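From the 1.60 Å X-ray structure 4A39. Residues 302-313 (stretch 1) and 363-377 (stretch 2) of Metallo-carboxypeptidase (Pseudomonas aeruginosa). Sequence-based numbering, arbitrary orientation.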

ATOM      1  N   ARG A 302      -3.531  18.242 -13.766  1.00  9.06           N
ATOM      2  CA  ARG A 302      -3.622  19.140 -12.615  1.00  8.61           C
ATOM      3  C   ARG A 302      -3.173  18.466 -11.314  1.00  8.75           C
ATOM      4  O   ARG A 302      -2.393  19.033 -10.544  1.00  7.85           O
ATOM      5  N   PHE A 303      -3.673  17.258 -11.078  1.00  7.63           N
ATOM      6  CA  PHE A 303      -3.346  16.495  -9.876  1.00  7.66           C
ATOM      7  C   PHE A 303      -1.851  16.196  -9.772  1.00  7.71           C
ATOM      8  O   PHE A 303      -1.235  16.408  -8.723  1.00  7.90           O
ATOM      9  N   ARG A 304      -1.272  15.691 -10.857  1.00  8.62           N
ATOM     10  CA  ARG A 304       0.147  15.354 -10.864  1.00  9.00           C
ATOM     11  C   ARG A 304       1.041  16.571 -10.635  1.00  9.18           C
ATOM     12  O   ARG A 304       2.014  16.503  -9.887  1.00  8.60           O
ATOM     13  N   GLU A 305       0.683  17.683 -11.273  1.00  9.03           N
ATOM     14  CA  GLU A 305       1.454  18.925 -11.158  1.00 10.09           C
ATOM     15  C   GLU A 305       1.408  19.501  -9.749  1.00  9.34           C
ATOM     16  O   GLU A 305       2.438  19.896  -9.189  1.00  9.33           O
ATOM     17  N   GLU A 306       0.215  19.557  -9.168  1.00  7.74           N
ATOM     18  CA  GLU A 306       0.059  20.096  -7.826  1.00  7.55           C
ATOM     19  C   GLU A 306       0.689  19.191  -6.768  1.00  9.21           C
ATOM     20  O   GLU A 306       1.242  19.677  -5.784  1.00 10.78           O
ATOM     21  N   LEU A 307       0.625  17.877  -6.969  1.00  8.60           N
ATOM     22  CA  LEU A 307       1.211  16.961  -5.995  1.00  8.96           C
ATOM     23  C   LEU A 307       2.735  16.965  -6.074  1.00  8.66           C
ATOM     24  O   LEU A 307       3.416  16.869  -5.055  1.00 10.18           O
ATOM     25  N   MET A 308       3.268  17.081  -7.285  1.00  9.31           N
ATOM     26  CA  MET A 308       4.713  17.103  -7.459  1.00 10.48           C
ATOM     27  C   MET A 308       5.294  18.367  -6.821  1.00 11.18           C
ATOM     28  O   MET A 308       6.435  18.374  -6.353  1.00 10.92           O
ATOM     29  N   ALA A 309       4.496  19.429  -6.779  1.00 10.93           N
ATOM     30  CA  ALA A 309       4.956  20.685  -6.196  1.00 11.18           C
ATOM     31  C   ALA A 309       4.939  20.651  -4.671  1.00 11.02           C
ATOM     32  O   ALA A 309       5.563  21.490  -4.019  1.00 12.88           O
ATOM     33  N   ARG A 310       4.243  19.670  -4.105  1.00 11.01           N
ATOM     34  CA  ARG A 310       4.123  19.567  -2.652  1.00 11.69           C
ATOM     35  C   ARG A 310       4.764  18.359  -1.964  1.00 13.44           C
ATOM     36  O   ARG A 310       5.288  18.487  -0.857  1.00 13.79           O
ATOM     37  N   GLY A 311       4.718  17.192  -2.593  1.00 12.04           N
ATOM     38  CA  GLY A 311       5.279  16.021  -1.939  1.00 11.70           C
ATOM     39  C   GLY A 311       6.351  15.267  -2.692  1.00  9.48           C
ATOM     40  O   GLY A 311       6.887  15.742  -3.690  1.00  9.18           O
ATOM     41  N   GLU A 312       6.682  14.080  -2.192  1.00  8.66           N
ATOM     42  CA  GLU A 312       7.681  13.247  -2.841  1.00  7.34           C
ATOM     43  C   GLU A 312       6.886  12.484  -3.885  1.00  7.50           C
ATOM     44  O   GLU A 312       6.340  11.413  -3.621  1.00  7.96           O
ATOM     45  N   PHE A 313       6.823  13.066  -5.077  1.00  6.65           N
ATOM     46  CA  PHE A 313       6.048  12.512  -6.178  1.00  7.19           C
ATOM     47  C   PHE A 313       6.629  13.024  -7.495  1.00  7.20           C
ATOM     48  O   PHE A 313       7.048  14.177  -7.583  1.00 10.50           O
ATOM     49  N   GLY A 363      15.424   4.089   3.026  1.00  5.87           N
ATOM     50  CA  GLY A 363      14.765   3.856   1.751  1.00  7.38           C
ATOM     51  C   GLY A 363      13.368   4.422   1.932  1.00  6.02           C
ATOM     52  O   GLY A 363      13.162   5.268   2.809  1.00  5.56           O
ATOM     53  N   TRP A 364      12.405   3.993   1.122  1.00  4.85           N
ATOM     54  CA  TRP A 364      11.041   4.484   1.310  1.00  4.17           C
ATOM     55  C   TRP A 364      10.592   3.838   2.619  1.00  5.97           C
ATOM     56  O   TRP A 364      10.929   2.679   2.896  1.00  5.35           O
ATOM     57  N   SER A 365       9.828   4.583   3.409  1.00  4.05           N
ATOM     58  CA  SER A 365       9.407   4.134   4.731  1.00  5.51           C
ATOM     59  C   SER A 365       7.950   4.398   5.080  1.00  5.52           C
ATOM     60  O   SER A 365       7.221   5.052   4.340  1.00  4.68           O
ATOM     61  N   GLY A 366       7.548   3.903   6.247  1.00  4.82           N
ATOM     62  CA  GLY A 366       6.195   4.132   6.706  1.00  5.41           C
ATOM     63  C   GLY A 366       5.991   5.622   6.923  1.00  4.73           C
ATOM     64  O   GLY A 366       4.945   6.166   6.579  1.00  4.06           O
ATOM     65  N   ALA A 367       6.998   6.290   7.483  1.00  5.79           N
ATOM     66  CA  ALA A 367       6.900   7.725   7.749  1.00  5.25           C
ATOM     67  C   ALA A 367       6.739   8.554   6.478  1.00  5.06           C
ATOM     68  O   ALA A 367       5.939   9.495   6.442  1.00  5.74           O
ATOM     69  N   ARG A 368       7.493   8.215   5.436  1.00  5.87           N
ATOM     70  CA  ARG A 368       7.390   8.954   4.183  1.00  4.26           C
ATOM     71  C   ARG A 368       6.051   8.650   3.504  1.00  4.49           C
ATOM     72  O   ARG A 368       5.501   9.498   2.805  1.00  4.38           O
ATOM     73  N   SER A 369       5.524   7.449   3.727  1.00  4.47           N
ATOM     74  CA  SER A 369       4.233   7.062   3.164  1.00  3.69           C
ATOM     75  C   SER A 369       3.150   7.911   3.832  1.00  5.37           C
ATOM     76  O   SER A 369       2.243   8.416   3.171  1.00  5.22           O
ATOM     77  N   LYS A 370       3.259   8.062   5.149  1.00  5.03           N
ATOM     78  CA  LYS A 370       2.317   8.872   5.917  1.00  5.26           C
ATOM     79  C   LYS A 370       2.335  10.309   5.409  1.00  5.47           C
ATOM     80  O   LYS A 370       1.290  10.937   5.260  1.00  5.69           O
ATOM     81  N   ARG A 371       3.530  10.823   5.133  1.00  5.58           N
ATOM     82  CA  ARG A 371       3.676  12.196   4.656  1.00  6.98           C
ATOM     83  C   ARG A 371       3.031  12.376   3.287  1.00  7.86           C
ATOM     84  O   ARG A 371       2.389  13.397   3.022  1.00  6.33           O
ATOM     85  N   LEU A 372       3.199  11.391   2.409  1.00  6.61           N
ATOM     86  CA  LEU A 372       2.605  11.480   1.081  1.00  5.04           C
ATOM     87  C   LEU A 372       1.085  11.552   1.220  1.00  5.97           C
ATOM     88  O   LEU A 372       0.414  12.266   0.468  1.00  6.16           O
ATOM     89  N   GLY A 373       0.543  10.822   2.192  1.00  5.89           N
ATOM     90  CA  GLY A 373      -0.894  10.846   2.405  1.00  5.75           C
ATOM     91  C   GLY A 373      -1.347  12.249   2.765  1.00  6.49           C
ATOM     92  O   GLY A 373      -2.389  12.726   2.309  1.00  6.71           O
ATOM     93  N   GLN A 374      -0.555  12.923   3.589  1.00  6.85           N
ATOM     94  CA  GLN A 374      -0.892  14.276   3.996  1.00  7.85           C
ATOM     95  C   GLN A 374      -0.740  15.262   2.838  1.00  7.69           C
ATOM     96  O   GLN A 374      -1.523  16.207   2.720  1.00  8.47           O
ATOM     97  N   ASP A 375       0.251  15.046   1.976  1.00  8.22           N
ATOM     98  CA  ASP A 375       0.451  15.949   0.848  1.00  7.93           C
ATOM     99  C   ASP A 375      -0.635  15.749  -0.201  1.00  9.08           C
ATOM    100  O   ASP A 375      -0.983  16.677  -0.931  1.00  7.74           O
ATOM    101  N   VAL A 376      -1.171  14.536  -0.277  1.00  7.55           N
ATOM    102  CA  VAL A 376      -2.247  14.265  -1.219  1.00  7.34           C
ATOM    103  C   VAL A 376      -3.478  15.055  -0.770  1.00  7.44           C
ATOM    104  O   VAL A 376      -4.221  15.587  -1.595  1.00  7.17           O
ATOM    105  N   LEU A 377      -3.693  15.138   0.540  1.00  7.82           N
ATOM    106  CA  LEU A 377      -4.829  15.888   1.058  1.00  7.98           C
ATOM    107  C   LEU A 377      -4.692  17.352   0.657  1.00  9.07           C
ATOM    108  O   LEU A 377      -5.679  17.993   0.300  1.00  8.94           O
TER

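The contact divides into a small apolar patch, where the helix of stretch 1 meets Leu372 and Val376 on the helix of stretch 2, and a charged cluster built around one glutamate. The helix axes come no closer than 10.1 Å and run at 122° to each other, so the helices meet over a short length and the loop after the first helix supplies much of the rest.

In the apolar patch the CA-to-CB bonds of Phe303, Leu307, Leu372 and Val376 all point sideways, and the rotamers determine what reaches across. Leu307 and Leu372 both adopt t,p, which brings their branched ends nearer the other stretch: Leu307 CD1 lies 4.5 Å from Leu372 CD1, and Leu307 CD2 lies 4.1 Å from Val376 CG2. Phe303, with chi1 t, extends its ring until CZ is 4.4 Å from Val376 CG1, which sits at the ring edge. These are loose contacts. Leu307 CD1 also rests 3.9 Å from the backbone O of Asp375.

Gly311 lets the chain pass close to the second helix. Gly311 CA is 3.3 Å from Asp375 OD2, and a CB on Gly311 would point toward the helix and fall 2.8 Å from Asp375 OD2, a clash. Asp375, chi1 m, points at this backbone and reaches Glu312 N through water 2, which accepts from Glu312 N (2.9 Å) and donates to Asp375 OD2 (2.7 Å). Arg310 begins toward the second helix, but its m,t,t side chain leads away, and its NH1 forms a salt bridge with Glu306 OE1 at 2.7 Å.

Glu312 has the largest area covered by the other stretch. Its m,t conformation carries the carboxylate to two arginines one helical turn apart. Arg368 meets it edge-on with a two-pronged salt bridge: Arg368 NH2 donates to Glu312 OE1 at 2.8 Å, and Arg368 NE to Glu312 OE2 at 3.0 Å, nearly straight at 178°. The m,t,p course of Arg368, with chi4 at -177°, aims the guanidinium edge that carries NE and NH2 at the carboxylate. Arg371 NH2 adds a longer bond to Glu312 OE2, 3.2 Å, from a side chain whose chi2 of -124° lies between wells. Water 1 ties the cluster to the helix, donating to Glu312 OE2 (2.8 Å) and Arg368 O (2.8 Å) and accepting from Arg371 NE (2.7 Å). Trp364, chi1 t, brings CZ3 within 3.5 Å of Glu312 OE2. One cost remains: Glu312 O, 3.6 Å from Leu372 CD1, is buried without a polar partner.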

ATOM      1  CB  ARG A 302      -5.062  19.636 -12.457  1.00  9.89           C
ATOM      2  CG  ARG A 302      -5.512  20.618 -13.527  1.00 11.41           C
ATOM      3  CD  ARG A 302      -4.960  22.006 -13.257  1.00 12.62           C
ATOM      4  NE  ARG A 302      -5.460  22.553 -11.999  1.00 13.01           N
ATOM      5  CZ  ARG A 302      -4.684  23.053 -11.042  1.00 13.70           C
ATOM      6  NH1 ARG A 302      -3.363  23.077 -11.196  1.00 15.72           N
ATOM      7  NH2 ARG A 302      -5.225  23.531  -9.929  1.00 15.33           N
ATOM      8  CB  PHE A 303      -4.129  15.176  -9.868  1.00  8.69           C
ATOM      9  CG  PHE A 303      -3.918  14.348  -8.630  1.00  7.61           C
ATOM     10  CD1 PHE A 303      -2.842  13.467  -8.542  1.00  8.61           C
ATOM     11  CD2 PHE A 303      -4.790  14.449  -7.551  1.00  9.00           C
ATOM     12  CE1 PHE A 303      -2.634  12.699  -7.402  1.00  8.10           C
ATOM     13  CE2 PHE A 303      -4.592  13.684  -6.404  1.00  9.59           C
ATOM     14  CZ  PHE A 303      -3.509  12.806  -6.330  1.00  8.59           C
ATOM     15  CB  ARG A 304       0.531  14.687 -12.190  1.00  7.02           C
ATOM     16  CG  ARG A 304       0.101  13.234 -12.318  1.00  9.95           C
ATOM     17  CD  ARG A 304       0.577  12.645 -13.639  1.00 12.15           C
ATOM     18  NE  ARG A 304       0.319  11.212 -13.746  1.00 11.95           N
ATOM     19  CZ  ARG A 304      -0.405  10.655 -14.712  1.00 12.87           C
ATOM     20  NH1 ARG A 304      -0.953  11.412 -15.656  1.00 10.48           N
ATOM     21  NH2 ARG A 304      -0.584   9.341 -14.732  1.00 14.08           N
ATOM     22  CB  GLU A 305       0.928  19.958 -12.160  1.00 12.73           C
ATOM     23  CG  GLU A 305       1.906  21.090 -12.450  1.00 18.90           C
ATOM     24  CD  GLU A 305       1.481  21.944 -13.631  1.00 21.46           C
ATOM     25  OE1 GLU A 305       0.552  21.537 -14.363  1.00 23.07           O
ATOM     26  OE2 GLU A 305       2.086  23.021 -13.830  1.00 24.11           O
ATOM     27  CB  GLU A 306      -1.422  20.326  -7.508  1.00  9.13           C
ATOM     28  CG  GLU A 306      -2.085  21.408  -8.362  1.00 11.35           C
ATOM     29  CD  GLU A 306      -1.610  22.821  -8.043  1.00 13.55           C
ATOM     30  OE1 GLU A 306      -0.740  23.000  -7.163  1.00 13.55           O
ATOM     31  OE2 GLU A 306      -2.120  23.765  -8.681  1.00 14.73           O
ATOM     32  CB  LEU A 307       0.685  15.540  -6.196  1.00  8.18           C
ATOM     33  CG  LEU A 307       1.227  14.482  -5.227  1.00  8.24           C
ATOM     34  CD1 LEU A 307       1.038  14.934  -3.786  1.00  7.31           C
ATOM     35  CD2 LEU A 307       0.511  13.168  -5.473  1.00  9.22           C
ATOM     36  CB  MET A 308       5.065  17.035  -8.951  1.00 12.22           C
ATOM     37  CG  MET A 308       6.562  16.992  -9.250  1.00 13.87           C
ATOM     38  SD  MET A 308       6.910  16.540 -10.972  1.00 14.49           S
ATOM     39  CE  MET A 308       8.325  15.498 -10.760  1.00 20.14           C
ATOM     40  CB  ALA A 309       4.092  21.839  -6.693  1.00 13.25           C
ATOM     41  CB  ARG A 310       2.645  19.606  -2.259  1.00 14.31           C
ATOM     42  CG  ARG A 310       1.927  20.887  -2.642  1.00 15.62           C
ATOM     43  CD  ARG A 310       0.476  20.850  -2.193  1.00 17.85           C
ATOM     44  NE  ARG A 310      -0.181  22.142  -2.367  1.00 17.54           N
ATOM     45  CZ  ARG A 310      -0.411  22.716  -3.543  1.00 17.79           C
ATOM     46  NH1 ARG A 310      -0.040  22.115  -4.665  1.00 16.26           N
ATOM     47  NH2 ARG A 310      -1.013  23.898  -3.596  1.00 18.26           N
ATOM     48  CB  GLU A 312       8.320  12.298  -1.829  1.00  7.10           C
ATOM     49  CG  GLU A 312       8.917  13.021  -0.631  1.00  5.75           C
ATOM     50  CD  GLU A 312       9.925  12.173   0.114  1.00  8.79           C
ATOM     51  OE1 GLU A 312      11.097  12.122  -0.324  1.00  8.82           O
ATOM     52  OE2 GLU A 312       9.547  11.553   1.129  1.00  7.27           O
ATOM     53  CB  PHE A 313       4.598  12.990  -6.029  1.00  8.51           C
ATOM     54  CG  PHE A 313       3.673  12.505  -7.109  1.00  9.22           C
ATOM     55  CD1 PHE A 313       3.062  11.261  -7.010  1.00  7.90           C
ATOM     56  CD2 PHE A 313       3.429  13.288  -8.234  1.00  7.78           C
ATOM     57  CE1 PHE A 313       2.218  10.793  -8.023  1.00  8.41           C
ATOM     58  CE2 PHE A 313       2.589  12.832  -9.249  1.00  7.54           C
ATOM     59  CZ  PHE A 313       1.983  11.581  -9.143  1.00  7.95           C
ATOM     60  CB  TRP A 364      10.134   4.079   0.144  1.00  5.12           C
ATOM     61  CG  TRP A 364       8.799   4.775   0.183  1.00  3.36           C
ATOM     62  CD1 TRP A 364       7.588   4.207   0.451  1.00  4.60           C
ATOM     63  CD2 TRP A 364       8.552   6.177  -0.006  1.00  5.95           C
ATOM     64  NE1 TRP A 364       6.602   5.165   0.445  1.00  4.97           N
ATOM     65  CE2 TRP A 364       7.164   6.383   0.166  1.00  5.07           C
ATOM     66  CE3 TRP A 364       9.369   7.278  -0.304  1.00  5.40           C
ATOM     67  CZ2 TRP A 364       6.570   7.651   0.051  1.00  5.30           C
ATOM     68  CZ3 TRP A 364       8.780   8.540  -0.420  1.00  6.48           C
ATOM     69  CH2 TRP A 364       7.390   8.711  -0.242  1.00  6.73           C
ATOM     70  CB  SER A 365      10.253   4.863   5.759  1.00  6.25           C
ATOM     71  OG  SER A 365       9.966   6.253   5.668  1.00  6.72           O
ATOM     72  CB  ALA A 367       8.122   8.197   8.530  1.00  4.82           C
ATOM     73  CB  ARG A 368       8.575   8.620   3.272  1.00  4.68           C
ATOM     74  CG  ARG A 368       9.896   9.153   3.828  1.00  4.02           C
ATOM     75  CD  ARG A 368      11.108   8.626   3.078  1.00  5.12           C
ATOM     76  NE  ARG A 368      11.359   9.330   1.824  1.00  5.79           N
ATOM     77  CZ  ARG A 368      12.333   9.003   0.982  1.00  6.38           C
ATOM     78  NH1 ARG A 368      13.132   7.982   1.266  1.00  6.05           N
ATOM     79  NH2 ARG A 368      12.518   9.700  -0.136  1.00  7.10           N
ATOM     80  CB  SER A 369       3.968   5.576   3.422  1.00  4.19           C
ATOM     81  OG  SER A 369       4.946   4.770   2.778  1.00  4.64           O
ATOM     82  CB  LYS A 370       2.691   8.855   7.407  1.00  5.36           C
ATOM     83  CG  LYS A 370       2.432   7.518   8.094  1.00  5.74           C
ATOM     84  CD  LYS A 370       2.827   7.529   9.566  1.00  6.63           C
ATOM     85  CE  LYS A 370       1.985   8.500  10.371  1.00  7.81           C
ATOM     86  NZ  LYS A 370       2.284   8.353  11.825  1.00 10.68           N
ATOM     87  CB  ARG A 371       5.162  12.580   4.585  1.00  9.85           C
ATOM     88  CG  ARG A 371       5.417  14.082   4.651  1.00 13.81           C
ATOM     89  CD  ARG A 371       6.207  14.603   3.457  1.00 16.57           C
ATOM     90  NE  ARG A 371       7.484  13.916   3.255  1.00 18.57           N
ATOM     91  CZ  ARG A 371       8.499  13.925   4.116  1.00 18.43           C
ATOM     92  NH1 ARG A 371       8.401  14.587   5.261  1.00 22.13           N
ATOM     93  NH2 ARG A 371       9.617  13.266   3.827  1.00 18.29           N
ATOM     94  CB  LEU A 372       3.003  10.275   0.222  1.00  5.23           C
ATOM     95  CG  LEU A 372       2.484  10.288  -1.222  1.00  6.47           C
ATOM     96  CD1 LEU A 372       3.138  11.416  -2.013  1.00  6.42           C
ATOM     97  CD2 LEU A 372       2.791   8.945  -1.874  1.00  6.12           C
ATOM     98  CB  GLN A 374      -0.020  14.687   5.184  1.00 10.51           C
ATOM     99  CG  GLN A 374      -0.256  13.807   6.405  1.00 12.42           C
ATOM    100  CD  GLN A 374       0.590  14.205   7.595  1.00 17.92           C
ATOM    101  OE1 GLN A 374       1.818  14.199   7.527  1.00 20.43           O
ATOM    102  NE2 GLN A 374      -0.066  14.549   8.698  1.00 21.16           N
ATOM    103  CB  ASP A 375       1.842  15.764   0.229  1.00  7.94           C
ATOM    104  CG  ASP A 375       2.956  16.237   1.150  1.00 10.23           C
ATOM    105  OD1 ASP A 375       2.727  17.203   1.914  1.00  9.39           O
ATOM    106  OD2 ASP A 375       4.062  15.663   1.099  1.00  9.42           O
ATOM    107  CB  VAL A 376      -2.577  12.753  -1.275  1.00  7.44           C
ATOM    108  CG1 VAL A 376      -3.939  12.535  -1.924  1.00  7.73           C
ATOM    109  CG2 VAL A 376      -1.506  12.020  -2.076  1.00  8.49           C
ATOM    110  CB  LEU A 377      -4.922  15.759   2.583  1.00  8.97           C
ATOM    111  CG  LEU A 377      -5.512  14.441   3.095  1.00 10.41           C
ATOM    112  CD1 LEU A 377      -5.482  14.409   4.616  1.00  9.37           C
ATOM    113  CD2 LEU A 377      -6.940  14.300   2.592  1.00 10.45           C
TER
HETATM  114  O   HOH W   1       6.837  11.760   1.744  1.00  6.21           O
HETATM  115  O   HOH W   2       5.156  13.336   0.132  1.00  6.78           O